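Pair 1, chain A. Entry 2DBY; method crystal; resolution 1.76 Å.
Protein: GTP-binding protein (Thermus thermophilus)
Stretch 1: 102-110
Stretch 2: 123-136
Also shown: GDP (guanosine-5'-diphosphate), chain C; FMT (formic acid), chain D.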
# COMPACT_ATOMS: atom_id res chain seq x y z
N ALA A 102 -3.49 0.06 5.51
CA ALA A 102 -3.65 -1.34 5.13
C ALA A 102 -2.86 -2.18 6.12
O ALA A 102 -1.99 -1.66 6.83
CB ALA A 102 -3.15 -1.58 3.66
N ILE A 103 -3.17 -3.48 6.17
CA ILE A 103 -2.55 -4.40 7.10
C ILE A 103 -1.94 -5.58 6.33
O ILE A 103 -2.55 -6.11 5.40
CB ILE A 103 -3.64 -4.97 8.07
CG1 ILE A 103 -4.23 -3.82 8.90
CG2 ILE A 103 -3.03 -6.08 8.94
CD1 ILE A 103 -5.42 -4.23 9.78
N ALA A 104 -0.73 -5.98 6.72
CA ALA A 104 -0.10 -7.14 6.09
C ALA A 104 0.17 -8.06 7.28
O ALA A 104 0.91 -7.72 8.21
CB ALA A 104 1.21 -6.73 5.38
N HIS A 105 -0.45 -9.24 7.26
CA HIS A 105 -0.33 -10.18 8.38
C HIS A 105 0.58 -11.32 7.97
O HIS A 105 0.28 -12.06 7.04
CB HIS A 105 -1.75 -10.70 8.74
CG HIS A 105 -1.81 -11.53 10.00
ND1 HIS A 105 -2.99 -11.77 10.67
CD2 HIS A 105 -0.84 -12.16 10.71
CE1 HIS A 105 -2.75 -12.50 11.75
NE2 HIS A 105 -1.45 -12.76 11.79
N VAL A 106 1.70 -11.46 8.69
CA VAL A 106 2.67 -12.51 8.40
C VAL A 106 2.16 -13.80 9.04
O VAL A 106 1.89 -13.85 10.24
CB VAL A 106 4.05 -12.16 8.98
CG1 VAL A 106 5.07 -13.28 8.67
CG2 VAL A 106 4.52 -10.80 8.40
N LEU A 107 2.05 -14.84 8.23
CA LEU A 107 1.55 -16.14 8.68
C LEU A 107 2.62 -17.18 8.38
O LEU A 107 3.12 -17.25 7.25
CB LEU A 107 0.25 -16.44 7.92
CG LEU A 107 -0.89 -15.46 8.12
CD1 LEU A 107 -2.02 -15.80 7.12
CD2 LEU A 107 -1.41 -15.59 9.57
N ARG A 108 2.97 -17.98 9.38
CA ARG A 108 4.00 -18.99 9.17
C ARG A 108 3.48 -20.21 8.40
O ARG A 108 2.51 -20.87 8.83
CB ARG A 108 4.59 -19.41 10.53
CG ARG A 108 5.39 -20.71 10.45
CD ARG A 108 6.24 -20.92 11.69
NE ARG A 108 7.21 -19.84 11.80
CZ ARG A 108 8.35 -19.92 12.47
NH1 ARG A 108 8.69 -21.04 13.10
NH2 ARG A 108 9.16 -18.86 12.51
N CYS A 109 4.09 -20.49 7.26
CA CYS A 109 3.70 -21.63 6.44
C CYS A 109 4.81 -22.66 6.21
O CYS A 109 4.84 -23.32 5.18
CB CYS A 109 3.16 -21.18 5.08
SG CYS A 109 1.63 -20.19 5.20
N PHE A 110 5.74 -22.77 7.16
CA PHE A 110 6.82 -23.77 7.06
C PHE A 110 7.16 -24.21 8.49
O PHE A 110 6.87 -23.49 9.44
CB PHE A 110 8.06 -23.16 6.42
CG PHE A 110 8.68 -22.09 7.25
CD1 PHE A 110 9.47 -22.42 8.35
CD2 PHE A 110 8.39 -20.76 7.00
CE1 PHE A 110 9.95 -21.43 9.20
CE2 PHE A 110 8.86 -19.76 7.84
CZ PHE A 110 9.64 -20.10 8.95
N ASP A 123 -1.11 -23.45 13.31
CA ASP A 123 -1.98 -23.31 12.15
C ASP A 123 -2.10 -21.83 11.77
O ASP A 123 -2.60 -21.01 12.54
CB ASP A 123 -3.36 -23.88 12.46
CG ASP A 123 -4.34 -23.69 11.32
OD1 ASP A 123 -5.50 -24.14 11.45
OD2 ASP A 123 -3.96 -23.09 10.29
N PRO A 124 -1.63 -21.47 10.56
CA PRO A 124 -1.71 -20.07 10.12
C PRO A 124 -3.13 -19.49 10.12
O PRO A 124 -3.32 -18.33 10.46
CB PRO A 124 -1.09 -20.12 8.71
CG PRO A 124 -1.42 -21.53 8.25
CD PRO A 124 -1.10 -22.33 9.49
N LEU A 125 -4.12 -20.28 9.73
CA LEU A 125 -5.47 -19.75 9.73
C LEU A 125 -5.89 -19.33 11.16
O LEU A 125 -6.68 -18.39 11.33
CB LEU A 125 -6.44 -20.78 9.14
CG LEU A 125 -6.73 -20.60 7.64
CD1 LEU A 125 -5.42 -20.45 6.86
CD2 LEU A 125 -7.56 -21.78 7.13
N GLU A 126 -5.33 -19.99 12.18
CA GLU A 126 -5.66 -19.67 13.57
C GLU A 126 -5.12 -18.29 13.92
O GLU A 126 -5.80 -17.49 14.57
CB GLU A 126 -5.08 -20.72 14.51
CG GLU A 126 -5.92 -20.92 15.77
CD GLU A 126 -7.21 -21.67 15.48
OE1 GLU A 126 -7.16 -22.91 15.28
OE2 GLU A 126 -8.28 -21.01 15.43
N ASP A 127 -3.89 -18.00 13.49
CA ASP A 127 -3.29 -16.69 13.73
C ASP A 127 -4.15 -15.59 13.09
O ASP A 127 -4.41 -14.55 13.70
CB ASP A 127 -1.89 -16.64 13.12
CG ASP A 127 -0.84 -17.24 14.01
OD1 ASP A 127 -1.21 -17.92 15.00
OD2 ASP A 127 0.36 -17.03 13.72
N ALA A 128 -4.55 -15.81 11.84
CA ALA A 128 -5.35 -14.81 11.13
C ALA A 128 -6.65 -14.53 11.89
O ALA A 128 -7.06 -13.39 12.05
CB ALA A 128 -5.68 -15.31 9.71
N GLU A 129 -7.30 -15.60 12.36
CA GLU A 129 -8.54 -15.43 13.12
C GLU A 129 -8.35 -14.70 14.45
O GLU A 129 -9.22 -13.95 14.88
CB GLU A 129 -9.21 -16.78 13.35
CG GLU A 129 -10.54 -16.66 14.10
CD GLU A 129 -11.22 -17.99 14.37
OE1 GLU A 129 -12.32 -17.97 14.96
OE2 GLU A 129 -10.65 -19.04 14.00
N VAL A 130 -7.20 -14.93 15.11
CA VAL A 130 -6.92 -14.27 16.38
C VAL A 130 -6.88 -12.76 16.18
O VAL A 130 -7.53 -12.01 16.91
CB VAL A 130 -5.58 -14.74 17.02
CG1 VAL A 130 -5.17 -13.79 18.16
CG2 VAL A 130 -5.74 -16.16 17.56
N VAL A 131 -6.12 -12.30 15.19
CA VAL A 131 -6.05 -10.87 14.96
C VAL A 131 -7.39 -10.32 14.50
O VAL A 131 -7.85 -9.31 15.01
CB VAL A 131 -4.97 -10.54 13.89
CG1 VAL A 131 -5.07 -9.06 13.47
CG2 VAL A 131 -3.59 -10.83 14.49
N GLU A 132 -8.00 -11.01 13.55
CA GLU A 132 -9.27 -10.57 12.98
C GLU A 132 -10.33 -10.47 14.07
O GLU A 132 -11.12 -9.53 14.09
CB GLU A 132 -9.69 -11.53 11.87
CG GLU A 132 -11.04 -11.26 11.21
CD GLU A 132 -11.15 -9.93 10.50
OE1 GLU A 132 -10.13 -9.38 10.02
OE2 GLU A 132 -12.30 -9.43 10.40
N THR A 133 -10.35 -11.44 14.98
CA THR A 133 -11.33 -11.40 16.08
C THR A 133 -11.18 -10.12 16.92
O THR A 133 -12.17 -9.45 17.23
CB THR A 133 -11.21 -12.67 16.91
OG1 THR A 133 -11.79 -13.74 16.15
CG2 THR A 133 -11.93 -12.54 18.26
N GLU A 134 -9.95 -9.73 17.27
CA GLU A 134 -9.75 -8.51 18.04
C GLU A 134 -10.19 -7.26 17.24
O GLU A 134 -10.77 -6.31 17.79
CB GLU A 134 -8.28 -8.35 18.45
CG GLU A 134 -7.76 -9.44 19.43
CD GLU A 134 -8.68 -9.68 20.62
OE1 GLU A 134 -9.36 -10.73 20.64
OE2 GLU A 134 -8.72 -8.82 21.54
N LEU A 135 -9.93 -7.25 15.93
CA LEU A 135 -10.35 -6.08 15.13
C LEU A 135 -11.88 -6.00 15.04
O LEU A 135 -12.46 -4.91 15.06
CB LEU A 135 -9.76 -6.15 13.72
CG LEU A 135 -8.23 -6.25 13.62
CD1 LEU A 135 -7.83 -6.13 12.15
CD2 LEU A 135 -7.58 -5.14 14.42
N LEU A 136 -12.51 -7.16 14.93
CA LEU A 136 -13.96 -7.23 14.84
C LEU A 136 -14.58 -6.73 16.13
O LEU A 136 -15.53 -5.96 16.09
CB LEU A 136 -14.42 -8.68 14.59
CG LEU A 136 -14.33 -9.21 13.17
CD1 LEU A 136 -14.40 -10.73 13.21
CD2 LEU A 136 -15.48 -8.64 12.33
PB GDP C . 8.80 -13.31 15.09
O1B GDP C . 8.57 -13.90 16.47
O2B GDP C . 7.43 -13.27 14.22
O3B GDP C . 9.75 -12.11 14.97
O3A GDP C . 9.64 -14.50 14.34
PA GDP C . 11.21 -14.58 13.96
O1A GDP C . 11.56 -13.49 13.05
O2A GDP C . 12.10 -14.50 15.30
O5' GDP C . 11.47 -15.99 13.21
C5' GDP C . 11.19 -17.07 14.11
C4' GDP C . 12.05 -18.29 13.71
O4' GDP C . 11.77 -18.75 12.33
C3' GDP C . 13.55 -18.03 13.70
O3' GDP C . 14.57 -18.84 14.28
C2' GDP C . 13.80 -17.54 12.25
O2' GDP C . 15.18 -17.87 11.94
C1' GDP C . 12.99 -18.58 11.48
N9 GDP C . 12.55 -18.10 10.14
C8 GDP C . 11.93 -16.91 9.84
N7 GDP C . 11.67 -16.83 8.57
C5 GDP C . 12.12 -17.95 7.95
C6 GDP C . 12.12 -18.43 6.60
O6 GDP C . 11.65 -17.75 5.72
N1 GDP C . 12.67 -19.67 6.32
C2 GDP C . 13.21 -20.44 7.34
N2 GDP C . 13.75 -21.66 7.04
N3 GDP C . 13.22 -20.01 8.61
C4 GDP C . 12.69 -18.79 8.95
C FMT D . -5.47 -10.01 9.77
O1 FMT D . -5.79 -11.17 9.99
O2 FMT D . -6.42 -9.06 9.55
O HOH W 1 0.73 -14.35 12.74
O HOH W 2 1.19 -18.19 11.67

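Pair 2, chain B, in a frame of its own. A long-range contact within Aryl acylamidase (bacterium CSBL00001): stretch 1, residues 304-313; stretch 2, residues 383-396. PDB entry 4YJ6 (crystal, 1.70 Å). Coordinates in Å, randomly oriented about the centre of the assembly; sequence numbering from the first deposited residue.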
# COMPACT_ATOMS: atom_id res chain seq x y z
N VAL B 304 -24.68 2.87 12.52
CA VAL B 304 -23.60 1.89 12.65
C VAL B 304 -24.08 0.78 13.57
O VAL B 304 -24.67 1.06 14.63
CB VAL B 304 -22.33 2.52 13.27
CG1 VAL B 304 -21.22 1.49 13.41
CG2 VAL B 304 -21.84 3.74 12.43
N GLU B 305 -23.83 -0.47 13.19
CA GLU B 305 -24.11 -1.59 14.10
C GLU B 305 -23.09 -2.71 13.91
O GLU B 305 -22.50 -2.85 12.82
CB GLU B 305 -25.53 -2.12 13.91
CG GLU B 305 -25.73 -2.87 12.63
CD GLU B 305 -27.21 -3.16 12.29
OE1 GLU B 305 -28.02 -2.22 12.16
OE2 GLU B 305 -27.53 -4.34 12.10
N PHE B 306 -22.83 -3.47 14.96
CA PHE B 306 -21.96 -4.64 14.85
C PHE B 306 -22.54 -5.70 13.93
O PHE B 306 -23.75 -5.92 13.89
CB PHE B 306 -21.68 -5.25 16.25
CG PHE B 306 -20.75 -4.44 17.08
CD1 PHE B 306 -19.37 -4.56 16.92
CD2 PHE B 306 -21.23 -3.54 18.02
CE1 PHE B 306 -18.50 -3.79 17.68
CE2 PHE B 306 -20.34 -2.77 18.80
CZ PHE B 306 -18.98 -2.89 18.62
N VAL B 307 -21.66 -6.29 13.11
CA VAL B 307 -22.04 -7.38 12.22
C VAL B 307 -21.13 -8.59 12.42
O VAL B 307 -19.97 -8.48 12.80
CB VAL B 307 -21.98 -6.93 10.71
CG1 VAL B 307 -22.97 -5.82 10.49
CG2 VAL B 307 -20.54 -6.49 10.30
N ASP B 308 -21.66 -9.76 12.10
CA ASP B 308 -20.90 -11.00 12.14
C ASP B 308 -20.78 -11.54 10.69
O ASP B 308 -21.75 -11.89 10.07
CB ASP B 308 -21.64 -12.03 13.02
CG ASP B 308 -20.95 -13.36 13.05
OD1 ASP B 308 -19.75 -13.44 12.69
OD2 ASP B 308 -21.61 -14.36 13.39
N LEU B 309 -19.57 -11.54 10.16
CA LEU B 309 -19.36 -12.06 8.81
C LEU B 309 -19.63 -13.55 8.69
O LEU B 309 -19.93 -14.04 7.61
CB LEU B 309 -17.93 -11.79 8.35
CG LEU B 309 -17.82 -10.46 7.61
CD1 LEU B 309 -17.90 -9.31 8.65
CD2 LEU B 309 -16.54 -10.43 6.82
N GLY B 310 -19.50 -14.28 9.80
CA GLY B 310 -19.73 -15.71 9.76
C GLY B 310 -18.69 -16.53 8.98
O GLY B 310 -19.02 -17.57 8.41
N ILE B 311 -17.44 -16.08 8.99
CA ILE B 311 -16.37 -16.81 8.30
C ILE B 311 -16.15 -18.16 9.02
O ILE B 311 -15.90 -18.19 10.21
CB ILE B 311 -15.07 -15.99 8.37
CG1 ILE B 311 -15.19 -14.71 7.50
CG2 ILE B 311 -13.90 -16.84 7.91
CD1 ILE B 311 -14.05 -13.70 7.75
N PRO B 312 -16.27 -19.29 8.29
CA PRO B 312 -16.22 -20.60 8.97
C PRO B 312 -14.83 -21.23 9.02
O PRO B 312 -14.64 -22.32 9.58
CB PRO B 312 -17.15 -21.46 8.12
CG PRO B 312 -16.92 -20.91 6.72
CD PRO B 312 -16.80 -19.40 6.92
N TYR B 313 -13.86 -20.53 8.46
CA TYR B 313 -12.46 -20.96 8.51
C TYR B 313 -11.76 -20.28 9.68
O TYR B 313 -12.14 -19.19 10.08
CB TYR B 313 -11.75 -20.56 7.19
CG TYR B 313 -12.19 -21.42 6.02
CD1 TYR B 313 -13.24 -21.03 5.17
CD2 TYR B 313 -11.53 -22.62 5.74
CE1 TYR B 313 -13.63 -21.84 4.07
CE2 TYR B 313 -11.90 -23.43 4.64
CZ TYR B 313 -12.95 -23.02 3.82
OH TYR B 313 -13.30 -23.86 2.76
N ASP B 383 -17.92 -14.69 -0.32
CA ASP B 383 -19.37 -14.70 -0.12
C ASP B 383 -19.72 -14.14 1.27
O ASP B 383 -20.78 -13.56 1.45
CB ASP B 383 -19.92 -16.12 -0.30
CG ASP B 383 -20.25 -16.44 -1.75
OD1 ASP B 383 -20.40 -15.50 -2.55
OD2 ASP B 383 -20.34 -17.63 -2.07
N CYS B 384 -18.81 -14.27 2.24
CA CYS B 384 -19.07 -13.69 3.57
C CYS B 384 -19.05 -12.18 3.46
O CYS B 384 -19.87 -11.50 4.03
CB CYS B 384 -18.04 -14.15 4.60
SG CYS B 384 -18.23 -15.91 5.09
N MSE B 385 -18.11 -11.65 2.67
CA MSE B 385 -18.11 -10.20 2.43
C MSE B 385 -19.39 -9.78 1.73
O MSE B 385 -20.02 -8.77 2.09
CB MSE B 385 -16.95 -9.82 1.53
CG MSE B 385 -15.68 -9.81 2.24
SE MSE B 385 -15.65 -8.24 3.44
CE MSE B 385 -13.86 -8.68 4.14
N ASN B 386 -19.77 -10.54 0.71
CA ASN B 386 -20.95 -10.19 -0.06
C ASN B 386 -22.21 -10.19 0.83
O ASN B 386 -23.12 -9.41 0.62
CB ASN B 386 -21.17 -11.19 -1.21
CG ASN B 386 -20.21 -10.95 -2.38
OD1 ASN B 386 -19.82 -11.90 -3.09
ND2 ASN B 386 -19.82 -9.74 -2.56
N GLY B 387 -22.25 -11.09 1.80
CA GLY B 387 -23.40 -11.15 2.71
C GLY B 387 -23.54 -9.85 3.49
O GLY B 387 -24.64 -9.40 3.79
N VAL B 388 -22.41 -9.23 3.85
CA VAL B 388 -22.46 -7.93 4.49
C VAL B 388 -23.02 -6.89 3.53
O VAL B 388 -23.91 -6.10 3.88
CB VAL B 388 -21.05 -7.51 4.98
CG1 VAL B 388 -21.00 -6.02 5.40
CG2 VAL B 388 -20.62 -8.42 6.15
N PHE B 389 -22.51 -6.85 2.29
CA PHE B 389 -22.94 -5.79 1.38
C PHE B 389 -24.34 -5.99 0.79
O PHE B 389 -24.88 -5.08 0.16
CB PHE B 389 -21.82 -5.55 0.32
CG PHE B 389 -20.60 -4.94 0.96
CD1 PHE B 389 -20.64 -3.63 1.42
CD2 PHE B 389 -19.47 -5.70 1.22
CE1 PHE B 389 -19.55 -3.07 2.08
CE2 PHE B 389 -18.38 -5.16 1.90
CZ PHE B 389 -18.44 -3.82 2.35
N ASP B 390 -24.95 -7.14 1.05
CA ASP B 390 -26.37 -7.32 0.74
C ASP B 390 -27.24 -6.38 1.59
O ASP B 390 -28.32 -5.94 1.16
CB ASP B 390 -26.80 -8.74 1.04
CG ASP B 390 -26.43 -9.73 -0.04
OD1 ASP B 390 -26.10 -9.34 -1.20
OD2 ASP B 390 -26.50 -10.95 0.26
N ARG B 391 -26.74 -6.05 2.78
CA ARG B 391 -27.50 -5.29 3.76
C ARG B 391 -26.89 -3.96 4.20
O ARG B 391 -27.63 -3.13 4.73
CB ARG B 391 -27.70 -6.15 5.00
CG ARG B 391 -28.44 -7.47 4.71
CD ARG B 391 -28.82 -8.15 6.02
NE ARG B 391 -29.63 -9.35 5.82
CZ ARG B 391 -29.26 -10.59 6.14
NH1 ARG B 391 -28.05 -10.83 6.65
NH2 ARG B 391 -30.09 -11.61 5.93
N PHE B 392 -25.58 -3.76 3.99
CA PHE B 392 -24.89 -2.56 4.47
C PHE B 392 -24.20 -1.86 3.33
O PHE B 392 -23.83 -2.49 2.32
CB PHE B 392 -23.83 -2.94 5.53
CG PHE B 392 -24.47 -3.48 6.82
CD1 PHE B 392 -24.83 -2.61 7.83
CD2 PHE B 392 -24.72 -4.83 6.95
CE1 PHE B 392 -25.46 -3.11 8.99
CE2 PHE B 392 -25.34 -5.34 8.09
CZ PHE B 392 -25.69 -4.47 9.13
N ASP B 393 -24.01 -0.56 3.50
CA ASP B 393 -23.29 0.26 2.54
C ASP B 393 -21.78 0.26 2.75
O ASP B 393 -21.04 0.51 1.82
CB ASP B 393 -23.81 1.71 2.62
CG ASP B 393 -25.31 1.81 2.38
OD1 ASP B 393 -25.76 1.32 1.32
OD2 ASP B 393 -26.04 2.33 3.24
N LEU B 394 -21.31 -0.02 3.96
CA LEU B 394 -19.89 0.07 4.29
C LEU B 394 -19.62 -0.91 5.40
O LEU B 394 -20.53 -1.23 6.15
CB LEU B 394 -19.52 1.46 4.81
CG LEU B 394 -19.51 2.63 3.83
CD1 LEU B 394 -19.51 3.95 4.63
CD2 LEU B 394 -18.31 2.58 2.85
N LEU B 395 -18.37 -1.36 5.51
CA LEU B 395 -17.96 -2.19 6.64
C LEU B 395 -16.72 -1.55 7.23
O LEU B 395 -15.80 -1.18 6.50
CB LEU B 395 -17.64 -3.60 6.17
CG LEU B 395 -17.05 -4.57 7.19
CD1 LEU B 395 -18.03 -4.74 8.33
CD2 LEU B 395 -16.74 -5.90 6.49
N LEU B 396 -16.70 -1.40 8.55
CA LEU B 396 -15.53 -0.87 9.27
C LEU B 396 -14.88 -1.99 10.06
O LEU B 396 -15.57 -2.83 10.64
CB LEU B 396 -15.95 0.21 10.26
CG LEU B 396 -16.76 1.36 9.68
CD1 LEU B 396 -17.19 2.29 10.82
CD2 LEU B 396 -15.90 2.08 8.64
O HOH W 3 -21.74 -12.51 5.77

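In both pairs an extended segment packs against a helix, and the two backbones superpose with an RMSD of 0.8 Å over N, CA and C of 14 central residues. In pair 1 the strand 102-108 runs nearly antiparallel to the helix containing Pro A124, at 151° between their N-to-C directions and a closest axial approach of 7.8 Å. In pair 2 the strand ends at Phe B306, and the matched segment continues as loop, extended through Asp B308 and turning at Leu B309 and Gly B310, past a helix. The register is the same: Leu A107 and Pro A124, whose CA atoms lie 5.3 Å apart, coincide with Leu B309 and Cys B384, 5.5 Å apart. No direct hydrogen bond joins the stretches in either pair, so side-chain packing and water carry both contacts.

The matched leucines are the common element. In pair 1, Leu A107 (m, t) lays CB 4.0 Å from CB of Pro A124 and brings CD2 to 3.7 Å from CB of Asp A127 and 4.3 Å from CB of Ala A128. Leu B309 adopts a different conformation, with chi1 at -91°, and meets larger partners: its CG lies 3.8 Å from CG2 of Val B388, the counterpart of Ala A128, and its CD2 lies 4.1 Å from SE of the selenomethionine Met B385, which matches Leu A125.

At the next matched helix position, Pro A124 and Cys B384 both point toward the opposing segment. The proline uses CB, 3.7 Å from O of Arg A108 and 4.4 Å from SG of Cys A109. In pair 2 the sulfur sits on the helix instead: SG of Cys B384 lies 4.1 Å from CG1 of Ile B311, the counterpart of Cys A109, and 4.2 Å from CD of Pro B312. Arg A108 is replaced by Gly B310, whose phi of 68° by itself favours glycine.

The pairs also differ at His A105 and Val B307, both directed toward the other stretch. The imidazole reaches the helix, with CE1 3.3 Å from O of Asp A127 and 3.3 Å from CG2 of Val A131, while ND1 donates to O1 of the formic acid at 2.9 Å. A water bridges NE2 of His A105 and OD2 of Asp A127, 2.9 Å from each, and thus links the two side chains without direct polar contact. The shorter Val B307 instead packs between residues beyond the helix, its CG1 3.3 Å from CZ of Phe B392 and its CG2 3.6 Å from CD1 of Leu B395.

Where Asp A127 takes part in pair 1, pair 2 has Gly B387, which covers no surface of the other segment. Water still links the stretches there, but through backbone: one molecule donates to O of Leu B309 at 3.0 Å and to O of Cys B384 at 2.7 Å. The same framework therefore accommodates a hydrated histidine–aspartate arrangement in pair 1 and a more extensive apolar contact in pair 2, which buries 486 Å² against 377 Å².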